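Local coordinates for predicted DNA-binding transcriptional regulator (Aliivibrio fischeri ES114, PDB 7DWN), which probably binds DNA at regulatory sites as a LysR-family transcription factor and works as a tetramer, at residues 27-30 against 31-35; 39-42 against 43-47; 97-101 against 102-106. All coordinates share one frame; numbering follows the deposited sequence.

Interaction 1. Residues 27-30 against 31-35; sequences RNVT and QPAFS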
ATOM      1  N   ARG A  27      32.703  -7.147  10.979  1.00 67.70           N
ATOM      2  CA  ARG A  27      32.443  -5.735  11.217  1.00 70.34           C
ATOM      3  C   ARG A  27      33.713  -4.895  11.278  1.00 67.72           C
ATOM      4  O   ARG A  27      33.637  -3.710  11.619  1.00 67.69           O
ATOM      5  CB  ARG A  27      31.641  -5.560  12.508  1.00 73.48           C
ATOM      6  CG  ARG A  27      30.208  -6.057  12.414  1.00 76.61           C
ATOM      7  CD  ARG A  27      29.417  -5.227  11.419  1.00 75.87           C
ATOM      8  NE  ARG A  27      29.239  -3.855  11.884  1.00 71.75           N
ATOM      9  CZ  ARG A  27      28.904  -2.839  11.097  1.00 63.54           C
ATOM     10  NH1 ARG A  27      28.719  -3.037   9.799  1.00 61.77           N
ATOM     11  NH2 ARG A  27      28.760  -1.623  11.607  1.00 60.11           N
ATOM     12  N   ASN A  28      34.869  -5.479  10.955  1.00 69.86           N
ATOM     13  CA  ASN A  28      36.149  -4.765  10.966  1.00 75.23           C
ATOM     14  C   ASN A  28      36.397  -4.098  12.317  1.00 74.65           C
ATOM     15  O   ASN A  28      36.860  -2.959  12.397  1.00 71.13           O
ATOM     16  CB  ASN A  28      36.215  -3.740   9.832  1.00 78.21           C
ATOM     17  CG  ASN A  28      36.062  -4.372   8.464  1.00 87.27           C
ATOM     18  OD1 ASN A  28      36.612  -5.440   8.196  1.00 91.12           O
ATOM     19  ND2 ASN A  28      35.306  -3.716   7.590  1.00 85.50           N
ATOM     20  N   VAL A  29      36.081  -4.817  13.392  1.00 72.89           N
ATOM     21  CA  VAL A  29      36.182  -4.289  14.744  1.00 73.97           C
ATOM     22  C   VAL A  29      36.816  -5.348  15.637  1.00 72.85           C
ATOM     23  O   VAL A  29      36.722  -6.550  15.373  1.00 74.99           O
ATOM     24  CB  VAL A  29      34.798  -3.853  15.285  1.00 73.00           C
ATOM     25  CG1 VAL A  29      33.902  -5.062  15.504  1.00 73.82           C
ATOM     26  CG2 VAL A  29      34.938  -3.029  16.561  1.00 67.99           C
ATOM     27  N   THR A  30      37.483  -4.887  16.693  1.00 68.74           N
ATOM     28  CA  THR A  30      38.103  -5.787  17.653  1.00 69.90           C
ATOM     29  C   THR A  30      37.041  -6.609  18.377  1.00 71.76           C
ATOM     30  O   THR A  30      35.878  -6.211  18.484  1.00 72.24           O
ATOM     31  CB  THR A  30      38.936  -4.987  18.658  1.00 64.53           C
ATOM     32  OG1 THR A  30      39.576  -3.896  17.985  1.00 70.63           O
ATOM     33  CG2 THR A  30      40.001  -5.862  19.286  1.00 57.73           C
ATOM     34  N   GLN A  31      37.451  -7.782  18.876  1.00 68.97           N
ATOM     35  CA  GLN A  31      36.496  -8.661  19.553  1.00 65.08           C
ATOM     36  C   GLN A  31      36.002  -8.071  20.871  1.00 61.12           C
ATOM     37  O   GLN A  31      34.774  -8.018  21.076  1.00 62.15           O
ATOM     38  CB  GLN A  31      37.111 -10.055  19.725  1.00 71.42           C
ATOM     39  CG  GLN A  31      36.611 -10.843  20.928  1.00 79.93           C
ATOM     40  CD  GLN A  31      35.185 -11.334  20.772  1.00 83.79           C
ATOM     41  OE1 GLN A  31      34.549 -11.123  19.740  1.00 84.70           O
ATOM     42  NE2 GLN A  31      34.674 -11.995  21.804  1.00 83.49           N
ATOM     43  N   PRO A  32      36.863  -7.620  21.796  1.00 61.75           N
ATOM     44  CA  PRO A  32      36.328  -6.931  22.983  1.00 58.27           C
ATOM     45  C   PRO A  32      35.529  -5.691  22.631  1.00 60.22           C
ATOM     46  O   PRO A  32      34.509  -5.414  23.275  1.00 56.48           O
ATOM     47  CB  PRO A  32      37.590  -6.589  23.787  1.00 50.19           C
ATOM     48  CG  PRO A  32      38.595  -7.596  23.345  1.00 58.07           C
ATOM     49  CD  PRO A  32      38.326  -7.784  21.885  1.00 63.58           C
ATOM     50  N   ALA A  33      35.958  -4.944  21.610  1.00 61.89           N
ATOM     51  CA  ALA A  33      35.217  -3.756  21.195  1.00 61.08           C
ATOM     52  C   ALA A  33      33.834  -4.119  20.667  1.00 66.36           C
ATOM     53  O   ALA A  33      32.854  -3.416  20.938  1.00 66.69           O
ATOM     54  CB  ALA A  33      36.007  -2.981  20.141  1.00 55.62           C
ATOM     55  N   PHE A  34      33.731  -5.218  19.914  1.00 66.28           N
ATOM     56  CA  PHE A  34      32.427  -5.648  19.417  1.00 61.93           C
ATOM     57  C   PHE A  34      31.524  -6.103  20.557  1.00 56.30           C
ATOM     58  O   PHE A  34      30.325  -5.781  20.577  1.00 51.03           O
ATOM     59  CB  PHE A  34      32.596  -6.770  18.395  1.00 56.59           C
ATOM     60  CG  PHE A  34      31.308  -7.211  17.770  1.00 49.48           C
ATOM     61  CD1 PHE A  34      30.803  -6.550  16.665  1.00 61.99           C
ATOM     62  CD2 PHE A  34      30.598  -8.280  18.290  1.00 46.86           C
ATOM     63  CE1 PHE A  34      29.615  -6.950  16.084  1.00 64.94           C
ATOM     64  CE2 PHE A  34      29.408  -8.686  17.715  1.00 59.46           C
ATOM     65  CZ  PHE A  34      28.916  -8.019  16.611  1.00 64.05           C
ATOM     66  N   SER A  35      32.074  -6.869  21.503  1.00 58.73           N
ATOM     67  CA  SER A  35      31.290  -7.256  22.671  1.00 63.53           C
ATOM     68  C   SER A  35      30.796  -6.025  23.423  1.00 58.28           C
ATOM     69  O   SER A  35      29.639  -5.976  23.860  1.00 47.75           O
ATOM     70  CB  SER A  35      32.117  -8.160  23.585  1.00 61.61           C
ATOM     71  OG  SER A  35      31.343  -8.627  24.676  1.00 65.98           O
TER

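Interaction 2. Residues 39-42 against 43-47; sequences RLLE and DTVGA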
ATOM      1  N   ARG A  39      26.984  -4.795  24.113  1.00 52.07           N
ATOM      2  CA  ARG A  39      26.565  -4.528  25.485  1.00 45.04           C
ATOM      3  C   ARG A  39      25.963  -3.135  25.619  1.00 45.52           C
ATOM      4  O   ARG A  39      24.980  -2.941  26.344  1.00 48.88           O
ATOM      5  CB  ARG A  39      27.756  -4.693  26.430  1.00 45.41           C
ATOM      6  CG  ARG A  39      27.414  -4.590  27.906  1.00 53.61           C
ATOM      7  CD  ARG A  39      26.463  -5.696  28.330  1.00 63.36           C
ATOM      8  NE  ARG A  39      26.176  -5.644  29.760  1.00 65.53           N
ATOM      9  CZ  ARG A  39      26.751  -6.426  30.667  1.00 62.81           C
ATOM     10  NH1 ARG A  39      27.645  -7.331  30.295  1.00 57.10           N
ATOM     11  NH2 ARG A  39      26.429  -6.307  31.947  1.00 69.69           N
ATOM     12  N   LEU A  40      26.543  -2.150  24.929  1.00 40.85           N
ATOM     13  CA  LEU A  40      25.989  -0.801  24.951  1.00 43.95           C
ATOM     14  C   LEU A  40      24.616  -0.762  24.294  1.00 44.12           C
ATOM     15  O   LEU A  40      23.707  -0.075  24.777  1.00 53.47           O
ATOM     16  CB  LEU A  40      26.944   0.171  24.256  1.00 40.97           C
ATOM     17  CG  LEU A  40      28.257   0.489  24.973  1.00 41.51           C
ATOM     18  CD1 LEU A  40      29.146   1.363  24.103  1.00 41.17           C
ATOM     19  CD2 LEU A  40      27.983   1.165  26.305  1.00 45.38           C
ATOM     20  N   LEU A  41      24.447  -1.491  23.188  1.00 43.71           N
ATOM     21  CA  LEU A  41      23.126  -1.593  22.573  1.00 44.22           C
ATOM     22  C   LEU A  41      22.113  -2.191  23.543  1.00 44.73           C
ATOM     23  O   LEU A  41      20.978  -1.710  23.646  1.00 41.35           O
ATOM     24  CB  LEU A  41      23.200  -2.428  21.295  1.00 40.86           C
ATOM     25  CG  LEU A  41      21.858  -2.673  20.602  1.00 38.32           C
ATOM     26  CD1 LEU A  41      21.229  -1.356  20.166  1.00 41.87           C
ATOM     27  CD2 LEU A  41      22.023  -3.612  19.418  1.00 41.94           C
ATOM     28  N   GLU A  42      22.509  -3.242  24.266  1.00 45.60           N
ATOM     29  CA  GLU A  42      21.604  -3.862  25.229  1.00 49.46           C
ATOM     30  C   GLU A  42      21.268  -2.909  26.370  1.00 49.10           C
ATOM     31  O   GLU A  42      20.129  -2.881  26.852  1.00 48.45           O
ATOM     32  CB  GLU A  42      22.217  -5.152  25.770  1.00 48.20           C
ATOM     33  CG  GLU A  42      22.292  -6.276  24.754  1.00 50.97           C
ATOM     34  CD  GLU A  42      23.028  -7.486  25.290  1.00 56.88           C
ATOM     35  OE1 GLU A  42      24.032  -7.297  26.008  1.00 52.98           O
ATOM     36  OE2 GLU A  42      22.600  -8.623  25.002  1.00 57.28           O
ATOM     37  N   ASP A  43      22.251  -2.127  26.823  1.00 45.80           N
ATOM     38  CA  ASP A  43      21.995  -1.138  27.866  1.00 53.67           C
ATOM     39  C   ASP A  43      21.050  -0.047  27.383  1.00 56.23           C
ATOM     40  O   ASP A  43      20.237   0.459  28.167  1.00 57.30           O
ATOM     41  CB  ASP A  43      23.309  -0.520  28.346  1.00 56.96           C
ATOM     42  CG  ASP A  43      24.125  -1.469  29.198  1.00 64.81           C
ATOM     43  OD1 ASP A  43      23.634  -2.582  29.488  1.00 66.27           O
ATOM     44  OD2 ASP A  43      25.256  -1.102  29.581  1.00 70.47           O
ATOM     45  N   THR A  44      21.139   0.327  26.105  1.00 49.45           N
ATOM     46  CA  THR A  44      20.272   1.378  25.583  1.00 43.82           C
ATOM     47  C   THR A  44      18.847   0.876  25.370  1.00 49.86           C
ATOM     48  O   THR A  44      17.887   1.583  25.696  1.00 58.61           O
ATOM     49  CB  THR A  44      20.843   1.937  24.280  1.00 50.53           C
ATOM     50  OG1 THR A  44      22.245   2.185  24.441  1.00 54.00           O
ATOM     51  CG2 THR A  44      20.152   3.243  23.920  1.00 50.16           C
ATOM     52  N   VAL A  45      18.684  -0.335  24.827  1.00 48.49           N
ATOM     53  CA  VAL A  45      17.339  -0.884  24.645  1.00 47.39           C
ATOM     54  C   VAL A  45      16.756  -1.443  25.932  1.00 47.70           C
ATOM     55  O   VAL A  45      15.553  -1.729  25.981  1.00 48.99           O
ATOM     56  CB  VAL A  45      17.311  -1.986  23.570  1.00 50.14           C
ATOM     57  CG1 VAL A  45      17.817  -1.443  22.242  1.00 44.45           C
ATOM     58  CG2 VAL A  45      18.130  -3.185  24.016  1.00 52.11           C
ATOM     59  N   GLY A  46      17.572  -1.613  26.969  1.00 50.62           N
ATOM     60  CA  GLY A  46      17.068  -2.039  28.260  1.00 49.39           C
ATOM     61  C   GLY A  46      16.766  -3.514  28.389  1.00 53.29           C
ATOM     62  O   GLY A  46      15.846  -3.885  29.125  1.00 52.07           O
ATOM     63  N   ALA A  47      17.518  -4.370  27.702  1.00 57.72           N
ATOM     64  CA  ALA A  47      17.297  -5.806  27.789  1.00 57.76           C
ATOM     65  C   ALA A  47      18.501  -6.539  27.220  1.00 51.40           C
ATOM     66  O   ALA A  47      19.153  -6.062  26.289  1.00 47.17           O
ATOM     67  CB  ALA A  47      16.032  -6.232  27.041  1.00 61.20           C
TER

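Interaction 3. Residues 97-101 against 102-106; sequences VAAAH and SLATS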
ATOM      1  N   VAL A  97      12.448  19.299 -10.981  1.00 38.97           N
ATOM      2  CA  VAL A  97      11.492  19.647 -12.021  1.00 34.72           C
ATOM      3  C   VAL A  97      11.103  18.377 -12.758  1.00 31.77           C
ATOM      4  O   VAL A  97      11.947  17.744 -13.405  1.00 40.80           O
ATOM      5  CB  VAL A  97      12.062  20.687 -12.998  1.00 32.57           C
ATOM      6  CG1 VAL A  97      11.098  20.901 -14.153  1.00 24.57           C
ATOM      7  CG2 VAL A  97      12.337  21.995 -12.275  1.00 32.17           C
ATOM      8  N   ALA A  98       9.836  18.002 -12.656  1.00 28.04           N
ATOM      9  CA  ALA A  98       9.270  16.993 -13.536  1.00 29.58           C
ATOM     10  C   ALA A  98       8.759  17.684 -14.791  1.00 42.72           C
ATOM     11  O   ALA A  98       8.128  18.742 -14.716  1.00 45.44           O
ATOM     12  CB  ALA A  98       8.142  16.230 -12.842  1.00 23.39           C
ATOM     13  N   ALA A  99       9.052  17.098 -15.947  1.00 34.23           N
ATOM     14  CA  ALA A  99       8.739  17.773 -17.197  1.00 34.56           C
ATOM     15  C   ALA A  99       8.444  16.756 -18.286  1.00 37.75           C
ATOM     16  O   ALA A  99       8.984  15.647 -18.288  1.00 40.53           O
ATOM     17  CB  ALA A  99       9.886  18.690 -17.639  1.00 28.73           C
ATOM     18  N   ALA A 100       7.570  17.149 -19.208  1.00 33.85           N
ATOM     19  CA  ALA A 100       7.416  16.401 -20.444  1.00 33.65           C
ATOM     20  C   ALA A 100       8.693  16.518 -21.264  1.00 41.02           C
ATOM     21  O   ALA A 100       9.338  17.570 -21.287  1.00 43.91           O
ATOM     22  CB  ALA A 100       6.217  16.920 -21.238  1.00 31.64           C
ATOM     23  N   HIS A 101       9.060  15.420 -21.929  1.00 31.51           N
ATOM     24  CA  HIS A 101      10.345  15.340 -22.623  1.00 31.40           C
ATOM     25  C   HIS A 101      10.524  16.491 -23.608  1.00 26.18           C
ATOM     26  O   HIS A 101      11.545  17.191 -23.591  1.00 32.10           O
ATOM     27  CB  HIS A 101      10.451  13.990 -23.338  1.00 34.66           C
ATOM     28  CG  HIS A 101      11.825  13.667 -23.835  1.00 35.07           C
ATOM     29  ND1 HIS A 101      12.423  14.347 -24.873  1.00 31.61           N
ATOM     30  CD2 HIS A 101      12.711  12.719 -23.449  1.00 28.06           C
ATOM     31  CE1 HIS A 101      13.622  13.841 -25.097  1.00 34.68           C
ATOM     32  NE2 HIS A 101      13.821  12.851 -24.247  1.00 34.09           N
ATOM     33  N   SER A 102       9.529  16.705 -24.473  1.00 25.19           N
ATOM     34  CA  SER A 102       9.608  17.790 -25.446  1.00 30.29           C
ATOM     35  C   SER A 102       9.693  19.144 -24.755  1.00 33.90           C
ATOM     36  O   SER A 102      10.507  19.995 -25.136  1.00 41.54           O
ATOM     37  CB  SER A 102       8.399  17.740 -26.379  1.00 38.53           C
ATOM     38  OG  SER A 102       8.552  18.619 -27.476  1.00 65.21           O
ATOM     39  N   LEU A 103       8.858  19.361 -23.735  1.00 28.26           N
ATOM     40  CA  LEU A 103       8.886  20.624 -23.008  1.00 28.75           C
ATOM     41  C   LEU A 103      10.221  20.835 -22.318  1.00 33.73           C
ATOM     42  O   LEU A 103      10.744  21.952 -22.297  1.00 38.67           O
ATOM     43  CB  LEU A 103       7.754  20.674 -21.985  1.00 28.51           C
ATOM     44  CG  LEU A 103       6.348  20.673 -22.573  1.00 24.88           C
ATOM     45  CD1 LEU A 103       5.317  20.819 -21.470  1.00 30.25           C
ATOM     46  CD2 LEU A 103       6.212  21.781 -23.607  1.00 21.37           C
ATOM     47  N   ALA A 104      10.787  19.780 -21.736  1.00 36.04           N
ATOM     48  CA  ALA A 104      12.077  19.932 -21.079  1.00 38.37           C
ATOM     49  C   ALA A 104      13.153  20.304 -22.091  1.00 32.93           C
ATOM     50  O   ALA A 104      13.867  21.296 -21.914  1.00 27.82           O
ATOM     51  CB  ALA A 104      12.432  18.652 -20.323  1.00 54.26           C
ATOM     52  N   THR A 105      13.240  19.553 -23.194  1.00 30.36           N
ATOM     53  CA  THR A 105      14.242  19.848 -24.216  1.00 33.72           C
ATOM     54  C   THR A 105      14.047  21.227 -24.843  1.00 34.23           C
ATOM     55  O   THR A 105      15.013  21.822 -25.334  1.00 38.51           O
ATOM     56  CB  THR A 105      14.218  18.775 -25.307  1.00 35.92           C
ATOM     57  OG1 THR A 105      12.906  18.696 -25.879  1.00 44.29           O
ATOM     58  CG2 THR A 105      14.603  17.417 -24.735  1.00 22.93           C
ATOM     59  N   SER A 106      12.818  21.749 -24.849  1.00 32.63           N
ATOM     60  CA  SER A 106      12.589  23.052 -25.464  1.00 37.20           C
ATOM     61  C   SER A 106      12.858  24.196 -24.493  1.00 40.83           C
ATOM     62  O   SER A 106      13.449  25.212 -24.879  1.00 42.40           O
ATOM     63  CB  SER A 106      11.157  23.139 -25.998  1.00 32.75           C
ATOM     64  OG  SER A 106      10.893  24.416 -26.554  1.00 55.33           O
TER

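Interaction 1. Residues 27-30 against 31-35
F34 is the side chain that V29 and R27 lean on where the turn runs into helix 31-45. Its CB lies 3.6 Å from V29 CG1. CG stands anti to the backbone N (chi1 -176°), which sends the ring back toward R27. CD1 then meets the same methyl, V29 CG1, at the ring edge and near its plane. One atom further, CE1 comes within 3.8 Å of R27 CG, so R27 touches the ring with its aliphatic part. The two side chains cross at about a right angle. R27 is bent at chi2 and chi3, and its guanidinium plane is 62° from the ring; the charged end goes to D10 of helix 5-17 in a salt bridge. The other methyl of V29, CG2, rests on A33 CB at 3.7 Å. The two methyls of V29 thus rest on neighbouring residues, A33 and F34, in the first turn.

T30 holds the N-cap position, but its side chain makes no capping bond. Its CG2 packs on P32 CD at 3.6 Å. Its carbonyl O takes the first-turn bond from F34 N, 2.8 Å long. Behind this, N28 has positive phi and is the C-prime residue of a Schellman motif ending helix 20-26. Helix 20-26 with its Schellman end, the short turn and helix 31-45 form the helix-turn-helix expected of the LysR family.

Interaction 2. Residues 39-42 against 43-47
T44 grips L40 O twice, once through its backbone N at 2.9 Å and once through its hydroxyl. The T44 OG1 to L40 O bond is the shorter, at 2.7 Å. The two donors arrive from opposite faces of the carbonyl plane. OG1 stands beside the backbone N (chi1 -46°), and this turns the hydroxyl back onto the preceding helical turn. A polar side chain is thus satisfied by its own helix.

The other backbone bonds trace the end of helix 31-45. D43 N bonds to R39 O, and V45 N bonds to L41 O with a nearly straight N-H...O angle (168°). At E42 O the pattern changes. A47 N reaches it at 3.1 Å, while G46 N gives only a weak bond. G46 leaves helical geometry with positive phi, so the chain turns off here and A47 N folds back to the last turn.

The charged contact is loose. R39 NE and D43 OD1 form a long salt bridge of 4.0 Å. The carboxylate oxygen lies at the edge of the guanidinium, in its plane, although the two flat groups are 86° apart.

Apolar contact is limited to L41 CD1 against V45 CG1, also 4.0 Å.

A separate van der Waals contact brings E42 CB to 3.2 Å from A47 O. The E42 carboxylate turns elsewhere, to R52 in a salt bridge and to L49 N in a hydrogen bond, and so ties the helix to the chain that follows. L40, L41 and T44 pack on W7 of helix 5-17. L41 and V45 touch F66 of helix 61-83, and A47 packs on S88 of the second subunit.

Interaction 3. Residues 97-101 against 102-106
A100 O and H101 O receive the first backbone bonds of helix 101-114. A104 N lies 2.7 Å from A100 O and points nearly along the C=O axis. T105 N lies 2.9 Å from H101 O, with an almost linear N-H...O angle (175°). A100, the N-cap residue, is the one residue between strand 94-99 and helix 101-114.

The hydroxyl of T105 has two possible acceptors. OG1 is 3.1 Å from H101 O and 2.8 Å from S102 O, and its one proton is not assigned between them. Chi1 of 57° places OG1 between the backbone N and the carbonyl carbon, over the preceding turn.

The apolar contacts are small. A99 CB meets A104 CB at 3.7 Å, joining the strand end to the helix. A100 CB touches L103 CG at 4.0 Å. The H101 imidazole leans forward along the helix toward T105. Its CE1 comes 3.7 Å from T105 CG2, and the two side chains cross obliquely.

The H101 ring also stacks on H101 of the third subunit. S102 OG bonds to Y243, and S102 N bonds to a MES molecule, probably from the crystallisation liquor. A99 and A104 both pack on V126 of strand 123-128, which runs parallel to strand 94-99. The contact is the strand-to-helix junction of the beta-alpha-beta unit of strand 94-99, helix 101-114 and strand 123-128.

Interactions 1 and 2 share helix 31-45. The first sits at its start and the second at its end, with centres 16 Å apart. Both belong to the N-terminal helix-turn-helix region and do not touch apart from adjoining in sequence. Interaction 3 follows later in the chain, beyond the long helix 61-83. Its centre is 52 Å from each of the others, and its nearest atoms stay about 35 Å from interaction 1 and 38 Å from interaction 2. Interactions 1 and 2 thus shape the probable DNA-binding part, while interaction 3 belongs to the distant substrate-binding region. Interactions 2 and 3 meet different subunits of the tetramer, the second and the third.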